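Local coordinates for putative fimbrial subunit (Corynebacterium diphtheriae, PDB 4HSQ), which is the major pilin SpaD, a calcium-binding cell-adhesion protein that probably polymerises into the pilus shaft, here as its domains D2 and D3, at residues Lys49-Gln54 / Phe105-Lys110; Lys8-Ala13 / Tyr21-Lys26; Gly165-Leu170 / Lys191-Asp196; Gln172-Ala177 / Pro218-Phe223. All blocks are in the same frame, centred on the assembly; numbering follows the deposited sequence.

Contact 1: Lys49-Gln54 / Phe105-Lys110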
loop_
_atom_site.group_PDB
_atom_site.type_symbol
_atom_site.label_atom_id
_atom_site.label_comp_id
_atom_site.label_asym_id
_atom_site.label_seq_id
_atom_site.Cartn_x
_atom_site.Cartn_y
_atom_site.Cartn_z
ATOM N N LYS A 49 -8.083 7.770 5.247
ATOM C CA LYS A 49 -7.454 9.092 5.302
ATOM C C LYS A 49 -5.940 9.068 5.005
ATOM O O LYS A 49 -5.395 10.086 4.602
ATOM C CB LYS A 49 -7.730 9.769 6.652
ATOM C CG LYS A 49 -9.220 10.125 6.892
ATOM C CD LYS A 49 -9.845 11.152 5.918
ATOM C CE LYS A 49 -9.709 12.587 6.372
ATOM N NZ LYS A 49 -10.310 13.535 5.395
ATOM N N ARG A 50 -5.288 7.905 5.112
ATOM C CA ARG A 50 -3.864 7.766 4.800
ATOM C C ARG A 50 -3.645 7.631 3.285
ATOM O O ARG A 50 -2.511 7.601 2.828
ATOM C CB ARG A 50 -3.278 6.548 5.553
ATOM C CG ARG A 50 -3.275 6.786 7.073
ATOM C CD ARG A 50 -2.985 5.490 7.818
ATOM N NE ARG A 50 -4.126 4.566 7.709
ATOM C CZ ARG A 50 -4.186 3.379 8.296
ATOM N NH1 ARG A 50 -3.164 2.935 9.009
ATOM N NH2 ARG A 50 -5.249 2.598 8.125
ATOM N N LEU A 51 -4.725 7.544 2.497
ATOM C CA LEU A 51 -4.542 7.425 1.047
ATOM C C LEU A 51 -4.687 8.738 0.373
ATOM O O LEU A 51 -5.521 9.532 0.778
ATOM C CB LEU A 51 -5.568 6.474 0.443
ATOM C CG LEU A 51 -5.520 5.004 0.905
ATOM C CD1 LEU A 51 -6.680 4.226 0.297
ATOM C CD2 LEU A 51 -4.141 4.368 0.589
ATOM N N ASP A 52 -3.882 8.953 -0.691
ATOM C CA ASP A 52 -3.994 10.071 -1.619
ATOM C C ASP A 52 -4.470 9.499 -2.910
ATOM O O ASP A 52 -3.713 8.747 -3.562
ATOM C CB ASP A 52 -2.642 10.775 -1.856
ATOM C CG ASP A 52 -2.178 11.676 -0.738
ATOM O OD1 ASP A 52 -3.046 12.267 -0.046
ATOM O OD2 ASP A 52 -0.952 11.858 -0.602
ATOM N N PHE A 53 -5.701 9.831 -3.305
ATOM C CA PHE A 53 -6.226 9.391 -4.593
ATOM C C PHE A 53 -5.360 9.997 -5.712
ATOM O O PHE A 53 -5.021 11.178 -5.630
ATOM C CB PHE A 53 -7.702 9.860 -4.728
ATOM C CG PHE A 53 -8.260 9.716 -6.115
ATOM C CD1 PHE A 53 -8.616 8.466 -6.614
ATOM C CD2 PHE A 53 -8.424 10.829 -6.935
ATOM C CE1 PHE A 53 -9.112 8.328 -7.917
ATOM C CE2 PHE A 53 -8.949 10.696 -8.226
ATOM C CZ PHE A 53 -9.292 9.444 -8.708
ATOM N N GLN A 54 -4.995 9.213 -6.724
ATOM C CA GLN A 54 -4.187 9.666 -7.863
ATOM C C GLN A 54 -5.074 9.938 -9.076
ATOM O O GLN A 54 -5.178 11.083 -9.528
ATOM C CB GLN A 54 -3.109 8.624 -8.241
ATOM C CG GLN A 54 -2.170 8.235 -7.083
ATOM C CD GLN A 54 -1.445 9.422 -6.509
ATOM O OE1 GLN A 54 -1.654 9.843 -5.362
ATOM N NE2 GLN A 54 -0.596 9.986 -7.288
ATOM N N PHE A 105 -8.830 2.294 -10.093
ATOM C CA PHE A 105 -8.265 3.602 -9.785
ATOM C C PHE A 105 -7.006 3.414 -8.973
ATOM O O PHE A 105 -6.800 2.371 -8.338
ATOM C CB PHE A 105 -9.274 4.534 -9.087
ATOM C CG PHE A 105 -9.713 4.081 -7.711
ATOM C CD1 PHE A 105 -9.087 4.568 -6.571
ATOM C CD2 PHE A 105 -10.834 3.260 -7.552
ATOM C CE1 PHE A 105 -9.494 4.144 -5.300
ATOM C CE2 PHE A 105 -11.235 2.836 -6.283
ATOM C CZ PHE A 105 -10.571 3.286 -5.168
ATOM N N GLU A 106 -6.187 4.448 -8.978
ATOM C CA GLU A 106 -4.888 4.440 -8.364
ATOM C C GLU A 106 -4.818 5.332 -7.149
ATOM O O GLU A 106 -5.372 6.432 -7.136
ATOM C CB GLU A 106 -3.903 4.884 -9.437
ATOM C CG GLU A 106 -2.438 4.844 -9.062
ATOM C CD GLU A 106 -1.627 5.511 -10.154
ATOM O OE1 GLU A 106 -1.504 4.920 -11.249
ATOM O OE2 GLU A 106 -1.175 6.655 -9.940
ATOM N N VAL A 107 -4.092 4.847 -6.121
ATOM C CA VAL A 107 -3.850 5.553 -4.857
ATOM C C VAL A 107 -2.392 5.427 -4.460
ATOM O O VAL A 107 -1.666 4.555 -4.985
ATOM C CB VAL A 107 -4.770 4.992 -3.705
ATOM C CG1 VAL A 107 -6.256 5.263 -3.970
ATOM C CG2 VAL A 107 -4.519 3.500 -3.437
ATOM N N LYS A 108 -1.986 6.218 -3.464
ATOM C CA LYS A 108 -0.695 6.107 -2.785
ATOM C C LYS A 108 -0.970 6.167 -1.313
ATOM O O LYS A 108 -1.708 7.051 -0.877
ATOM C CB LYS A 108 0.318 7.210 -3.158
ATOM C CG LYS A 108 0.819 7.103 -4.610
ATOM C CD LYS A 108 1.772 8.258 -4.970
ATOM C CE LYS A 108 2.161 8.153 -6.440
ATOM N NZ LYS A 108 3.058 9.270 -6.871
ATOM N N ARG A 109 -0.349 5.278 -0.542
ATOM C CA ARG A 109 -0.485 5.332 0.914
ATOM C C ARG A 109 0.589 6.287 1.425
ATOM O O ARG A 109 1.770 6.050 1.182
ATOM C CB ARG A 109 -0.362 3.939 1.530
ATOM C CG ARG A 109 -0.599 3.955 3.031
ATOM C CD ARG A 109 -0.474 2.546 3.540
ATOM N NE ARG A 109 -0.596 2.458 4.988
ATOM C CZ ARG A 109 -0.929 1.337 5.612
ATOM N NH1 ARG A 109 -1.180 0.240 4.918
ATOM N NH2 ARG A 109 -1.040 1.314 6.936
ATOM N N LYS A 110 0.186 7.375 2.114
ATOM C CA LYS A 110 1.123 8.427 2.536
ATOM C C LYS A 110 1.990 8.031 3.699
ATOM O O LYS A 110 3.059 8.614 3.902
ATOM C CB LYS A 110 0.358 9.702 2.997
ATOM C CG LYS A 110 -0.580 10.320 2.015
ATOM C CD LYS A 110 -1.233 11.548 2.657
ATOM C CE LYS A 110 -2.619 11.254 3.160
ATOM N NZ LYS A 110 -3.252 12.458 3.755
HETATM O O HOH W 1 -5.547 11.972 1.898
#
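The backbones of Lys49-Gln54 and Phe105-Lys110 run antiparallel and are joined by four main-chain hydrogen bonds. Lys110 N gives the straightest one, to Arg50 O at 2.8 Å and 177°, nearly along the C=O axis. Asp52 and Lys108 form a hydrogen-bonded pair. Its return bond, Lys108 N to Asp52 O, is more bent, at 150°, and the donor sits above the carbonyl plane. Gln54 N closes the ladder on Glu106 O.

The apolar contacts lie on the face that carries Leu51, Phe53, Val107 and Arg109. Leu51 CD2 touches Val107 CG2 at 4.1 Å and also rests on Arg109 CA. Phe53 and Phe105 cross at about a right angle, and Phe105 CD1 meets the edge of the Phe53 ring, 3.9 Å from its CD1. Leu83 packs against both rings.

The charged groups are more varied. Lys110 bends at its third torsion and lays its chain across the carboxylate of Asp52. Its NZ makes a long salt bridge to Asp52 OD1 at 3.8 Å and a weak bond to Lys49 O. A water accepts from this NZ and lies 2.7 Å from Leu51 O, with Asp52 OD1 as another acceptor in reach. The like-charged Arg50 NH1 and Arg109 NH2 lie only 3.4 Å apart. Val112 O accepts from both. Arg109 NE donates to Glu111 O, and Asp48 forms a salt bridge with Arg50 NE. These partners probably offset the repulsion.

The arrangement is a pairing of two inner strands in the antiparallel sheet of the Sgo0707 N2 domain, probably the CnaA-type domain D2.

Contact 2: Lys8-Ala13 / Tyr21-Lys26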
loop_
_atom_site.group_PDB
_atom_site.type_symbol
_atom_site.label_atom_id
_atom_site.label_comp_id
_atom_site.label_asym_id
_atom_site.label_seq_id
_atom_site.Cartn_x
_atom_site.Cartn_y
_atom_site.Cartn_z
ATOM N N LYS A 8 -14.642 -5.989 -4.643
ATOM C CA LYS A 8 -13.481 -5.101 -4.611
ATOM C C LYS A 8 -12.217 -5.967 -4.549
ATOM O O LYS A 8 -12.169 -6.944 -3.793
ATOM C CB LYS A 8 -13.544 -4.126 -3.425
ATOM C CG LYS A 8 -12.386 -3.104 -3.419
ATOM C CD LYS A 8 -12.613 -1.967 -2.407
ATOM C CE LYS A 8 -11.379 -1.112 -2.401
ATOM N NZ LYS A 8 -11.548 0.206 -1.727
ATOM N N THR A 9 -11.177 -5.558 -5.292
ATOM C CA THR A 9 -9.881 -6.210 -5.270
ATOM C C THR A 9 -8.824 -5.124 -5.110
ATOM O O THR A 9 -9.079 -3.956 -5.392
ATOM C CB THR A 9 -9.632 -7.075 -6.528
ATOM O OG1 THR A 9 -9.812 -6.262 -7.678
ATOM C CG2 THR A 9 -10.554 -8.317 -6.607
ATOM N N VAL A 10 -7.643 -5.519 -4.667
ATOM C CA VAL A 10 -6.523 -4.600 -4.493
ATOM C C VAL A 10 -5.295 -5.245 -5.092
ATOM O O VAL A 10 -5.063 -6.441 -4.918
ATOM C CB VAL A 10 -6.283 -4.180 -3.017
ATOM C CG1 VAL A 10 -5.992 -5.388 -2.102
ATOM C CG2 VAL A 10 -5.146 -3.144 -2.908
ATOM N N LYS A 11 -4.555 -4.457 -5.860
ATOM C CA LYS A 11 -3.289 -4.891 -6.409
ATOM C C LYS A 11 -2.235 -3.998 -5.785
ATOM O O LYS A 11 -2.119 -2.842 -6.166
ATOM C CB LYS A 11 -3.265 -4.802 -7.946
ATOM C CG LYS A 11 -2.038 -5.502 -8.496
ATOM C CD LYS A 11 -2.290 -7.032 -8.516
ATOM C CE LYS A 11 -1.072 -7.836 -8.911
ATOM N NZ LYS A 11 0.094 -7.593 -7.993
ATOM N N ASP A 12 -1.528 -4.515 -4.780
ATOM C CA ASP A 12 -0.562 -3.733 -4.008
ATOM C C ASP A 12 0.779 -4.449 -3.784
ATOM O O ASP A 12 1.640 -3.869 -3.116
ATOM C CB ASP A 12 -1.176 -3.402 -2.624
ATOM C CG ASP A 12 -1.589 -4.616 -1.776
ATOM O OD1 ASP A 12 -0.916 -5.662 -1.852
ATOM O OD2 ASP A 12 -2.566 -4.506 -1.028
ATOM N N ALA A 13 0.964 -5.698 -4.281
ATOM C CA ALA A 13 2.223 -6.436 -4.010
ATOM C C ALA A 13 3.470 -5.603 -4.319
ATOM O O ALA A 13 3.576 -4.952 -5.371
ATOM C CB ALA A 13 2.281 -7.760 -4.767
ATOM N N TYR A 21 -0.602 2.217 -6.158
ATOM C CA TYR A 21 -1.201 0.878 -6.266
ATOM C C TYR A 21 -2.655 1.055 -6.645
ATOM O O TYR A 21 -3.129 2.188 -6.685
ATOM C CB TYR A 21 -0.978 -0.005 -5.037
ATOM C CG TYR A 21 -1.740 0.366 -3.786
ATOM C CD1 TYR A 21 -3.016 -0.148 -3.546
ATOM C CD2 TYR A 21 -1.147 1.131 -2.787
ATOM C CE1 TYR A 21 -3.696 0.130 -2.363
ATOM C CE2 TYR A 21 -1.824 1.425 -1.602
ATOM C CZ TYR A 21 -3.095 0.915 -1.393
ATOM O OH TYR A 21 -3.791 1.192 -0.243
ATOM N N THR A 22 -3.340 -0.032 -6.976
ATOM C CA THR A 22 -4.689 0.110 -7.475
ATOM C C THR A 22 -5.707 -0.709 -6.743
ATOM O O THR A 22 -5.386 -1.719 -6.106
ATOM C CB THR A 22 -4.770 -0.263 -8.998
ATOM O OG1 THR A 22 -4.365 -1.617 -9.204
ATOM C CG2 THR A 22 -3.958 0.680 -9.902
ATOM N N TYR A 23 -6.946 -0.206 -6.802
ATOM C CA TYR A 23 -8.154 -0.890 -6.394
ATOM C C TYR A 23 -8.981 -1.138 -7.611
ATOM O O TYR A 23 -9.030 -0.277 -8.497
ATOM C CB TYR A 23 -8.986 -0.096 -5.381
ATOM C CG TYR A 23 -8.316 0.018 -4.035
ATOM C CD1 TYR A 23 -8.163 -1.098 -3.211
ATOM C CD2 TYR A 23 -7.911 1.254 -3.542
ATOM C CE1 TYR A 23 -7.591 -0.986 -1.940
ATOM C CE2 TYR A 23 -7.314 1.372 -2.284
ATOM C CZ TYR A 23 -7.174 0.254 -1.486
ATOM O OH TYR A 23 -6.590 0.380 -0.257
ATOM N N THR A 24 -9.723 -2.245 -7.617
ATOM C CA THR A 24 -10.667 -2.497 -8.700
ATOM C C THR A 24 -12.026 -2.829 -8.073
ATOM O O THR A 24 -12.092 -3.613 -7.120
ATOM C CB THR A 24 -10.180 -3.595 -9.684
ATOM O OG1 THR A 24 -9.036 -3.088 -10.389
ATOM C CG2 THR A 24 -11.272 -3.965 -10.726
ATOM N N ILE A 25 -13.087 -2.220 -8.607
ATOM C CA ILE A 25 -14.468 -2.448 -8.143
ATOM C C ILE A 25 -15.231 -3.018 -9.316
ATOM O O ILE A 25 -15.284 -2.402 -10.393
ATOM C CB ILE A 25 -15.136 -1.175 -7.555
ATOM C CG1 ILE A 25 -14.278 -0.590 -6.384
ATOM C CG2 ILE A 25 -16.589 -1.491 -7.076
ATOM C CD1 ILE A 25 -14.475 0.920 -6.233
ATOM N N LYS A 26 -15.816 -4.199 -9.108
ATOM C CA LYS A 26 -16.594 -4.897 -10.141
ATOM C C LYS A 26 -18.003 -5.124 -9.628
ATOM O O LYS A 26 -18.212 -5.475 -8.451
ATOM C CB LYS A 26 -15.936 -6.227 -10.551
ATOM C CG LYS A 26 -14.613 -6.016 -11.302
ATOM C CD LYS A 26 -14.162 -7.238 -12.096
ATOM C CE LYS A 26 -12.738 -7.103 -12.612
ATOM N NZ LYS A 26 -12.602 -6.098 -13.714
HETATM O O HOH W 2 -12.839 -6.346 -8.254
#
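Four backbone hydrogen bonds tie Lys8-Ala13 to Tyr21-Lys26. Thr9 and Thr24 exchange two, and Lys11 and Thr22 exchange two more. Thr9 N reaches Thr24 O at 2.8 Å, in the carbonyl plane. The longest of the four is Thr22 N to Lys11 O, at 3.2 Å. Thr24 O also accepts from a water that bonds to Thr9 OG1. The hydroxyl of Thr24 is paired with Thr104 OG1.

Lys8 is fully extended, its CG anti to the backbone N (chi1 -176°). Its NZ therefore lies over the centre of the Tyr23 ring, 3.9 Å from the centroid. NZ is covalently linked to Asn120 CG, the Lys-Asn isopeptide bond, so it is an amide nitrogen rather than a free ammonium. It is also hydrogen-bonded to Asp45 OD2. Tyr21 OH donates to Tyr23 OH at 2.9 Å, which links the two ring ends. Val10 CG2 packs against both rings, 3.4 Å from Tyr23 CE1. Asp12 CB lies over a face of Tyr21. Its OD1 is hydrogen-bonded to His206 NE2 and the backbone N of Asp212, its OD2 to Thr144 OG1.

The two strands form a beta hairpin. Strand 7-11 is outermost in its sheet, strand 100-109 flanks strand 20-28 beyond it, and strands 117-127 and 142-155 pack on the buried side chains.

Contact 3: Gly165-Leu170 / Lys191-Asp196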
loop_
_atom_site.group_PDB
_atom_site.type_symbol
_atom_site.label_atom_id
_atom_site.label_comp_id
_atom_site.label_asym_id
_atom_site.label_seq_id
_atom_site.Cartn_x
_atom_site.Cartn_y
_atom_site.Cartn_z
ATOM N N GLY A 165 25.487 8.437 11.997
ATOM C CA GLY A 165 26.274 8.445 10.771
ATOM C C GLY A 165 26.373 7.162 9.986
ATOM O O GLY A 165 27.069 7.135 8.969
ATOM N N ALA A 166 25.713 6.081 10.427
ATOM C CA ALA A 166 25.773 4.841 9.640
ATOM C C ALA A 166 24.814 4.988 8.483
ATOM O O ALA A 166 23.689 5.464 8.691
ATOM C CB ALA A 166 25.417 3.628 10.501
ATOM N N GLU A 167 25.234 4.576 7.271
ATOM C CA GLU A 167 24.394 4.709 6.086
ATOM C C GLU A 167 23.952 3.363 5.561
ATOM O O GLU A 167 24.738 2.415 5.508
ATOM C CB GLU A 167 25.091 5.514 4.984
ATOM C CG GLU A 167 25.237 6.984 5.352
ATOM C CD GLU A 167 26.070 7.840 4.416
ATOM O OE1 GLU A 167 26.499 7.348 3.347
ATOM O OE2 GLU A 167 26.291 9.022 4.761
ATOM N N PHE A 168 22.670 3.294 5.173
ATOM C CA PHE A 168 22.060 2.063 4.706
ATOM C C PHE A 168 21.248 2.233 3.438
ATOM O O PHE A 168 20.569 3.248 3.255
ATOM C CB PHE A 168 21.109 1.517 5.790
ATOM C CG PHE A 168 21.790 0.927 7.010
ATOM C CD1 PHE A 168 21.991 -0.446 7.119
ATOM C CD2 PHE A 168 22.201 1.741 8.058
ATOM C CE1 PHE A 168 22.585 -0.994 8.273
ATOM C CE2 PHE A 168 22.814 1.200 9.195
ATOM C CZ PHE A 168 22.999 -0.163 9.297
ATOM N N GLU A 169 21.217 1.154 2.647
ATOM C CA GLU A 169 20.309 0.995 1.517
ATOM C C GLU A 169 19.327 -0.135 1.854
ATOM O O GLU A 169 19.620 -0.962 2.719
ATOM C CB GLU A 169 21.077 0.648 0.239
ATOM C CG GLU A 169 21.875 1.811 -0.305
ATOM C CD GLU A 169 22.681 1.395 -1.511
ATOM O OE1 GLU A 169 23.087 0.209 -1.582
ATOM O OE2 GLU A 169 22.918 2.262 -2.382
ATOM N N LEU A 170 18.223 -0.218 1.099
ATOM C CA LEU A 170 17.215 -1.243 1.288
ATOM C C LEU A 170 17.009 -2.011 0.015
ATOM O O LEU A 170 16.911 -1.419 -1.075
ATOM C CB LEU A 170 15.891 -0.564 1.679
ATOM C CG LEU A 170 14.725 -1.511 1.958
ATOM C CD1 LEU A 170 14.915 -2.213 3.305
ATOM C CD2 LEU A 170 13.429 -0.742 1.951
ATOM N N LYS A 191 18.516 6.058 0.488
ATOM C CA LYS A 191 19.614 5.879 1.431
ATOM C C LYS A 191 19.220 6.581 2.701
ATOM O O LYS A 191 18.725 7.710 2.638
ATOM C CB LYS A 191 20.952 6.404 0.881
ATOM C CG LYS A 191 22.138 6.046 1.784
ATOM C CD LYS A 191 23.451 6.340 1.079
ATOM C CE LYS A 191 23.831 5.257 0.102
ATOM N NZ LYS A 191 25.205 5.469 -0.440
ATOM N N TRP A 192 19.428 5.913 3.851
ATOM C CA TRP A 192 19.071 6.433 5.177
ATOM C C TRP A 192 20.296 6.491 6.074
ATOM O O TRP A 192 21.201 5.678 5.917
ATOM C CB TRP A 192 17.994 5.562 5.838
ATOM C CG TRP A 192 16.693 5.560 5.098
ATOM C CD1 TRP A 192 15.600 6.332 5.359
ATOM C CD2 TRP A 192 16.373 4.783 3.931
ATOM N NE1 TRP A 192 14.621 6.093 4.423
ATOM C CE2 TRP A 192 15.064 5.137 3.540
ATOM C CE3 TRP A 192 17.055 3.790 3.201
ATOM C CZ2 TRP A 192 14.407 4.522 2.461
ATOM C CZ3 TRP A 192 16.415 3.196 2.110
ATOM C CH2 TRP A 192 15.125 3.596 1.726
ATOM N N THR A 193 20.340 7.489 6.974
ATOM C CA THR A 193 21.478 7.675 7.889
ATOM C C THR A 193 20.989 7.657 9.328
ATOM O O THR A 193 19.957 8.243 9.613
ATOM C CB THR A 193 22.233 8.985 7.565
ATOM O OG1 THR A 193 22.570 8.962 6.179
ATOM C CG2 THR A 193 23.546 9.118 8.358
ATOM N N THR A 194 21.725 6.994 10.240
ATOM C CA THR A 194 21.316 7.005 11.640
ATOM C C THR A 194 21.583 8.425 12.212
ATOM O O THR A 194 22.592 9.054 11.866
ATOM C CB THR A 194 21.984 5.891 12.441
ATOM O OG1 THR A 194 23.408 6.050 12.404
ATOM C CG2 THR A 194 21.570 4.489 11.940
ATOM N N GLY A 195 20.620 8.930 12.970
ATOM C CA GLY A 195 20.691 10.256 13.586
ATOM C C GLY A 195 21.410 10.241 14.922
ATOM O O GLY A 195 22.119 9.279 15.230
ATOM N N ASP A 196 21.204 11.296 15.748
ATOM C CA ASP A 196 21.891 11.450 17.045
ATOM C C ASP A 196 21.564 10.324 18.041
ATOM O O ASP A 196 22.418 9.976 18.860
ATOM C CB ASP A 196 21.575 12.823 17.678
ATOM C CG ASP A 196 22.054 14.020 16.856
ATOM O OD1 ASP A 196 23.252 14.054 16.492
ATOM O OD2 ASP A 196 21.244 14.945 16.626
HETATM O O HOH W 3 26.794 5.196 1.797
HETATM O O HOH W 4 25.419 3.527 -2.337
#
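The Trp192 indole presents its edge to Phe168 O, which lies near the ring plane, 3.6 Å from Trp192 CE3. Leu170 CB makes an apolar contact with Trp192 CZ3 at 3.8 Å. Outside the two segments, the indole meets the ring of Phe200, their planes about 20° apart. The side chains of Phe168 and Trp192 leave the backbone on the same face of the sheet. This is an edge-strand pairing in the prealbumin-like, probably CnaB-type domain: strand 192-193 borders the sheet and strand 167-173 lies next to it.

Phe168 and Trp192 form an antiparallel hydrogen-bonded pair. Phe168 N reaches Trp192 O at 2.9 Å, nearly along the C=O axis. Beyond it, Thr194 N binds Ala166 O, and Gly165 N gives a very straight bond of 179° to Thr194 O. Thr194 OG1 sits between its own backbone N and carbonyl carbon (chi1 60°) and accepts from Ala166 N at 3.0 Å. Leu163 O is its second partner.

On the other face, Glu167 CG touches Thr193 OG1. Lys191 bends at its third torsion, and its ammonium is placed between two glutamates without direct pairing. Glu169 OE1 is hydrogen-bonded to Tyr171 OH. One water joins Lys191 NZ to Glu167 OE1, and another, 2.7 Å from Lys191 NZ, donates to Glu169 OE2.

Contact 4: Gln172-Ala177 / Pro218-Phe223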
loop_
_atom_site.group_PDB
_atom_site.type_symbol
_atom_site.label_atom_id
_atom_site.label_comp_id
_atom_site.label_asym_id
_atom_site.label_seq_id
_atom_site.Cartn_x
_atom_site.Cartn_y
_atom_site.Cartn_z
ATOM N N GLN A 172 14.960 -5.729 -1.747
ATOM C CA GLN A 172 14.149 -6.933 -1.666
ATOM C C GLN A 172 15.185 -8.051 -1.696
ATOM O O GLN A 172 16.215 -7.887 -2.349
ATOM C CB GLN A 172 13.172 -7.050 -2.846
ATOM C CG GLN A 172 12.065 -5.997 -2.862
ATOM C CD GLN A 172 11.258 -5.979 -4.138
ATOM O OE1 GLN A 172 11.390 -6.819 -5.033
ATOM N NE2 GLN A 172 10.396 -5.005 -4.248
ATOM N N CYS A 173 14.969 -9.165 -0.998
ATOM C CA CYS A 173 15.955 -10.247 -1.062
ATOM C C CYS A 173 15.291 -11.573 -0.778
ATOM O O CYS A 173 14.245 -11.599 -0.142
ATOM C CB CYS A 173 17.109 -9.998 -0.080
ATOM S SG CYS A 173 16.620 -9.959 1.672
ATOM N N THR A 174 15.924 -12.677 -1.178
ATOM C CA THR A 174 15.391 -13.979 -0.747
ATOM C C THR A 174 16.132 -14.339 0.537
ATOM O O THR A 174 15.572 -15.008 1.394
ATOM C CB THR A 174 15.425 -15.068 -1.824
ATOM O OG1 THR A 174 16.694 -15.076 -2.452
ATOM C CG2 THR A 174 14.323 -14.891 -2.864
ATOM N N SER A 175 17.379 -13.824 0.701
ATOM C CA SER A 175 18.214 -14.007 1.900
ATOM C C SER A 175 19.269 -12.903 1.946
ATOM O O SER A 175 19.497 -12.231 0.934
ATOM C CB SER A 175 18.882 -15.383 1.904
ATOM O OG SER A 175 20.103 -15.395 1.176
ATOM N N ALA A 176 19.948 -12.753 3.079
ATOM C CA ALA A 176 21.021 -11.771 3.223
ATOM C C ALA A 176 22.199 -12.074 2.273
ATOM O O ALA A 176 23.004 -11.181 2.029
ATOM C CB ALA A 176 21.514 -11.742 4.665
ATOM N N ALA A 177 22.302 -13.322 1.743
ATOM C CA ALA A 177 23.399 -13.707 0.834
ATOM C C ALA A 177 23.044 -13.497 -0.648
ATOM O O ALA A 177 23.928 -13.637 -1.496
ATOM C CB ALA A 177 23.758 -15.174 1.055
ATOM N N PRO A 218 3.220 -19.520 0.706
ATOM C CA PRO A 218 4.557 -19.661 1.330
ATOM C C PRO A 218 5.661 -19.399 0.297
ATOM O O PRO A 218 5.648 -19.972 -0.803
ATOM C CB PRO A 218 4.561 -21.108 1.853
ATOM C CG PRO A 218 3.116 -21.411 2.078
ATOM C CD PRO A 218 2.401 -20.731 0.936
ATOM N N ALA A 219 6.521 -18.414 0.611
ATOM C CA ALA A 219 7.631 -17.946 -0.232
ATOM C C ALA A 219 8.719 -17.319 0.646
ATOM O O ALA A 219 8.449 -16.972 1.798
ATOM C CB ALA A 219 7.121 -16.936 -1.258
ATOM N N THR A 220 9.944 -17.181 0.111
ATOM C CA THR A 220 11.074 -16.642 0.877
ATOM C C THR A 220 11.288 -15.127 0.571
ATOM O O THR A 220 12.421 -14.681 0.416
ATOM C CB THR A 220 12.338 -17.502 0.641
ATOM O OG1 THR A 220 12.555 -17.646 -0.762
ATOM C CG2 THR A 220 12.239 -18.884 1.283
ATOM N N LYS A 221 10.205 -14.352 0.547
ATOM C CA LYS A 221 10.214 -12.899 0.309
ATOM C C LYS A 221 10.623 -12.142 1.594
ATOM O O LYS A 221 9.977 -12.287 2.626
ATOM C CB LYS A 221 8.827 -12.456 -0.172
ATOM C CG LYS A 221 8.682 -10.972 -0.444
ATOM C CD LYS A 221 8.073 -10.730 -1.817
ATOM C CE LYS A 221 6.617 -10.345 -1.762
ATOM N NZ LYS A 221 6.085 -9.989 -3.114
ATOM N N LYS A 222 11.724 -11.363 1.532
ATOM C CA LYS A 222 12.205 -10.576 2.677
ATOM C C LYS A 222 12.702 -9.211 2.218
ATOM O O LYS A 222 12.773 -8.943 1.017
ATOM C CB LYS A 222 13.365 -11.293 3.383
ATOM C CG LYS A 222 12.971 -12.529 4.161
ATOM C CD LYS A 222 14.165 -13.400 4.396
ATOM C CE LYS A 222 13.848 -14.367 5.494
ATOM N NZ LYS A 222 14.365 -13.877 6.795
ATOM N N PHE A 223 13.053 -8.365 3.183
ATOM C CA PHE A 223 13.765 -7.120 2.928
ATOM C C PHE A 223 15.163 -7.322 3.469
ATOM O O PHE A 223 15.350 -8.117 4.385
ATOM C CB PHE A 223 13.081 -5.897 3.572
ATOM C CG PHE A 223 11.856 -5.441 2.828
ATOM C CD1 PHE A 223 11.967 -4.729 1.636
ATOM C CD2 PHE A 223 10.586 -5.668 3.346
ATOM C CE1 PHE A 223 10.835 -4.292 0.957
ATOM C CE2 PHE A 223 9.458 -5.218 2.670
ATOM C CZ PHE A 223 9.586 -4.558 1.474
#
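Cys173 and Lys222 make the first shell, as an antiparallel hydrogen-bonded pair. Cys173 N donates to Lys222 O at 3.0 Å, from above the carbonyl plane. Lys222 N returns a bond to Cys173 O, also 3.0 Å. This one lies nearly along the C=O axis, but its N-H is bent, at 141°.

Side chains add less. The sulfur of Cys173 sits between its own backbone N and carbonyl carbon (chi1 63°). That rotation turns SG to the opposite strand, 3.5 Å from Phe223 C and 3.9 Å from Lys222 CB. Thr174 and Thr220 cross obliquely beyond the pair. Thr174 CA makes a CA-H...O contact of 3.3 Å to Thr220 O. Gln172 CG approaches the Phe223 ring at 4.4 Å from CE1.

Further out, the chain turns a corner at Thr174. An ST turn follows, in which Ser175 OG accepts from Ala177 N at 3.1 Å. Lys222 leads out from the strand; its CD passes 3.7 Å from Thr174 O, and its ammonium forms a salt bridge with Glu243. Lys221 leads away to Asp14 and Glu211. Asp14 follows strand 7-11 of the other sheet, so this salt bridge probably links the two domains.

The decisive bond is covalent: Cys173 SG is joined to Cys224 SG. The disulfide locks strand 167-173 to strand 222-229 where only two backbone hydrogen bonds join the segments, so their pairing does not depend on weak forces alone.

Contacts 1 and 2 share one sheet of the Sgo0707 N2 domain and touch directly, strand 20-28 bonding to strand 100-109. Contact 2 is the more buried; contact 1 is only partly so. Contacts 3 and 4 belong to the prealbumin-like domain. Both use strand 167-173, pairing it with a different neighbour, and they meet where Leu170 packs on Phe223. Both are partly buried. Covalent chemistry differs as well: contact 2 carries an isopeptide-linked lysine, contact 4 a disulfide, whereas contacts 1 and 3 combine backbone bonds with water-bridged charges. Across the domains, contacts 2 and 4 come within about 5 Å at their nearest atoms without touching.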